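PDB 2HJS: USG-1 protein homolog from Pseudomonas aeruginosa, which probably binds NAD and may act as an aldehyde or oxo-group dehydrogenase as a dimer, being a homologue of aspartate-semialdehyde dehydrogenase. Local coordinates for residues C139-L142 with A143-A147; A224-G227 with E228-P232. All coordinates share one frame; numbering follows the deposited sequence.

Contact 1 (C139-L142 with A143-A147)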
# COMPACT_ATOMS: atom_id res chain seq x y z
N CYS A 139 -0.20 -15.89 7.34
CA CYS A 139 -0.45 -17.33 7.47
C CYS A 139 -1.52 -17.64 8.48
O CYS A 139 -2.29 -18.59 8.31
CB CYS A 139 0.83 -18.11 7.79
SG CYS A 139 1.96 -18.14 6.38
N GLU A 140 -1.57 -16.84 9.53
CA GLU A 140 -2.58 -17.01 10.54
C GLU A 140 -3.98 -16.86 9.95
O GLU A 140 -4.90 -17.55 10.37
CB GLU A 140 -2.39 -15.98 11.67
CG GLU A 140 -3.58 -15.86 12.60
CD GLU A 140 -3.39 -14.76 13.64
OE1 GLU A 140 -2.61 -13.82 13.36
OE2 GLU A 140 -4.03 -14.84 14.73
N VAL A 141 -4.13 -15.95 8.99
CA VAL A 141 -5.42 -15.68 8.38
C VAL A 141 -5.72 -16.71 7.28
O VAL A 141 -6.84 -17.18 7.17
CB VAL A 141 -5.47 -14.24 7.81
CG1 VAL A 141 -6.72 -14.02 6.93
CG2 VAL A 141 -5.40 -13.24 8.97
N LEU A 142 -4.71 -17.06 6.49
CA LEU A 142 -4.89 -18.01 5.39
C LEU A 142 -5.11 -19.46 5.82
O LEU A 142 -5.90 -20.17 5.19
CB LEU A 142 -3.68 -17.99 4.49
CG LEU A 142 -3.76 -17.14 3.23
CD1 LEU A 142 -4.52 -15.84 3.42
CD2 LEU A 142 -2.33 -16.89 2.78
N ALA A 143 -4.39 -19.90 6.85
CA ALA A 143 -4.48 -21.30 7.28
C ALA A 143 -5.94 -21.81 7.41
O ALA A 143 -6.30 -22.80 6.78
CB ALA A 143 -3.69 -21.56 8.57
N PRO A 144 -6.78 -21.13 8.23
CA PRO A 144 -8.16 -21.65 8.35
C PRO A 144 -8.99 -21.56 7.06
O PRO A 144 -9.90 -22.34 6.86
CB PRO A 144 -8.78 -20.80 9.47
CG PRO A 144 -7.86 -19.66 9.68
CD PRO A 144 -6.53 -19.95 9.08
N LEU A 145 -8.66 -20.62 6.18
CA LEU A 145 -9.35 -20.49 4.91
C LEU A 145 -9.01 -21.61 3.93
O LEU A 145 -9.83 -21.96 3.08
CB LEU A 145 -9.01 -19.14 4.28
CG LEU A 145 -9.47 -17.90 5.03
CD1 LEU A 145 -9.10 -16.63 4.23
CD2 LEU A 145 -10.96 -17.98 5.24
N LEU A 146 -7.81 -22.18 4.05
CA LEU A 146 -7.33 -23.13 3.05
C LEU A 146 -7.97 -24.50 3.18
O LEU A 146 -7.82 -25.33 2.29
CB LEU A 146 -5.81 -23.23 3.05
CG LEU A 146 -5.13 -21.90 2.69
CD1 LEU A 146 -3.63 -22.06 2.85
CD2 LEU A 146 -5.48 -21.35 1.29
N ALA A 147 -8.71 -24.72 4.27
CA ALA A 147 -9.51 -25.94 4.39
C ALA A 147 -10.71 -25.91 3.44
O ALA A 147 -11.24 -26.96 3.08
CB ALA A 147 -9.97 -26.12 5.80

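Contact 2 (A224-G227 with E228-P232)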
# COMPACT_ATOMS: atom_id res chain seq x y z
N ALA A 224 7.43 -22.48 3.63
CA ALA A 224 7.72 -23.48 4.67
C ALA A 224 6.49 -23.77 5.51
O ALA A 224 6.23 -24.91 5.82
CB ALA A 224 8.90 -23.10 5.54
N LEU A 225 5.73 -22.73 5.84
CA LEU A 225 4.57 -22.85 6.73
C LEU A 225 3.31 -23.42 6.07
O LEU A 225 2.62 -24.24 6.67
CB LEU A 225 4.23 -21.49 7.35
CG LEU A 225 5.18 -20.91 8.40
CD1 LEU A 225 5.08 -19.38 8.45
CD2 LEU A 225 4.93 -21.53 9.77
N LEU A 226 2.99 -22.94 4.87
CA LEU A 226 1.76 -23.33 4.20
C LEU A 226 2.04 -24.40 3.18
O LEU A 226 1.19 -25.23 2.90
CB LEU A 226 1.07 -22.14 3.51
CG LEU A 226 0.53 -21.03 4.42
CD1 LEU A 226 -0.10 -19.95 3.59
CD2 LEU A 226 -0.46 -21.56 5.45
N GLY A 227 3.25 -24.39 2.63
CA GLY A 227 3.70 -25.45 1.76
C GLY A 227 2.94 -25.46 0.46
O GLY A 227 2.86 -24.46 -0.25
N GLU A 228 2.35 -26.63 0.20
CA GLU A 228 1.77 -26.94 -1.09
C GLU A 228 0.33 -26.46 -1.23
O GLU A 228 -0.16 -26.32 -2.36
CB GLU A 228 1.86 -28.45 -1.36
CG GLU A 228 2.08 -28.79 -2.82
CD GLU A 228 3.27 -28.06 -3.41
OE1 GLU A 228 3.05 -27.06 -4.13
OE2 GLU A 228 4.42 -28.49 -3.13
N ARG A 229 -0.32 -26.17 -0.10
CA ARG A 229 -1.72 -25.71 -0.12
C ARG A 229 -1.97 -24.34 -0.73
O ARG A 229 -3.11 -23.88 -0.79
CB ARG A 229 -2.38 -25.84 1.26
CG ARG A 229 -1.44 -25.70 2.42
CD ARG A 229 -1.76 -26.69 3.53
NE ARG A 229 -2.97 -26.33 4.26
CZ ARG A 229 -3.00 -25.83 5.49
NH1 ARG A 229 -1.86 -25.65 6.17
NH2 ARG A 229 -4.17 -25.53 6.05
N ILE A 230 -0.91 -23.67 -1.19
CA ILE A 230 -1.10 -22.48 -2.00
C ILE A 230 -0.21 -22.53 -3.23
O ILE A 230 0.85 -23.19 -3.23
CB ILE A 230 -0.83 -21.15 -1.24
CG1 ILE A 230 0.54 -21.18 -0.55
CG2 ILE A 230 -1.94 -20.82 -0.26
CD1 ILE A 230 1.14 -19.80 -0.43
N GLY A 231 -0.64 -21.81 -4.27
CA GLY A 231 0.18 -21.65 -5.46
C GLY A 231 1.19 -20.53 -5.29
O GLY A 231 1.41 -20.04 -4.18
N PRO A 232 1.78 -20.08 -6.40
CA PRO A 232 2.82 -19.05 -6.32
C PRO A 232 2.41 -17.85 -5.44
O PRO A 232 1.29 -17.33 -5.57
CB PRO A 232 2.96 -18.60 -7.78
CG PRO A 232 2.45 -19.74 -8.59
CD PRO A 232 1.45 -20.46 -7.78

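Contact 1 (C139-L142 with A143-A147)
Ala143 N donates to Cys139 O at 2.9 Å, an i to i+4 helical bond with an N-H...O angle of 161°. One turn on, Leu146 N reaches Leu142 O at 3.0 Å; this bond is more bent, at 130° about the hydrogen. Leu146 N has a second acceptor, Ala143 O at 3.2 Å, three residues back. Between these residues comes Pro144, which has no N-H to give. Its ring carbon CD sits where a donor would otherwise approach, 3.2 Å from Glu140 O and close to Val141 O as well, and the helix is kinked here. These residues belong to the C-terminal part of helix 133-145, which packs against strand 308-315 of the six-stranded mixed sheet in the region assigned to dimerisation in this family. Val141 and Leu145 lie on the sheet-facing side, where both touch Leu311, and Val141 CG1 stands 4.4 Å from Leu145 CD1. Leu142, which also reaches Leu311, meets Leu146 through Leu142 CB and Leu146 CD1, 4.4 Å apart. Leu146 CG is anti to its carbonyl carbon (chi1 -62°), a torsion that lays the branch point over Leu142 O and brings apolar carbon against the same oxygen that receives the Leu146 N-H. Glu140 CB points away from 143-147; the carboxylate of this buried residue is hydrogen-bonded to Thr294 through OE1 and salt-bridged to Lys320 through OE2.

Contact 2 (A224-G227 with E228-P232)
Leu226 and Ile230 face each other across a turn, with Leu226 CB 4.2 Å from Ile230 CG1. Beyond this meeting the leucine packs on helix 133-145, while the isoleucine also touches Cys151 and Leu154 of strand 151-160. Ile230 holds CG1 between its backbone N and carbonyl carbon (chi1 52°), which directs that branch back to the leucine and leaves CG2 beside the backbone N. A different part of the leucine, CD2, meets the Arg229 guanidinium obliquely, with Arg229 NH1 4.4 Å from Leu226 CD2. The arginine chain bends at chi2 and again at chi3 on the way there. This is the connection by which the chain leaves helix 213-225 and enters strand 233-239, which pairs in parallel with 151-160 in the six-stranded sheet. Gly227, with phi 68°, is the first residue to depart from helical geometry. A weak bond from Arg229 N to Leu226 O (3.5 Å) spans the bend, but it is doubtful because the position of that oxygen is less sure. Glu228 lies on the exposed side, in contrast to the buried leucine and isoleucine. After Ile230 the backbone pairs with the neighbouring strand, Gly231 with Cys151 and Pro232 with Leu154, and the Pro232 ring packs on Gln308 of the second subunit.

From the N terminus, contact 1 comes first, in the last part of helix 133-145, just before the chain enters strand 151-160. Contact 2 follows in series, turning the chain from helix 213-225 into strand 233-239. Both are local along the chain and close no long loop, so they neither nest nor cross. Their centres lie 11 Å apart, and the last part of helix 133-145 with the residue after it meets the loop that follows helix 213-225: Cys139 SG packs on Leu226 CG at 3.8 Å, Leu142 CD2 on Leu226 CD1, and Leu146 CD1 on Ile230 CG2. Contact 2 also reaches the second subunit.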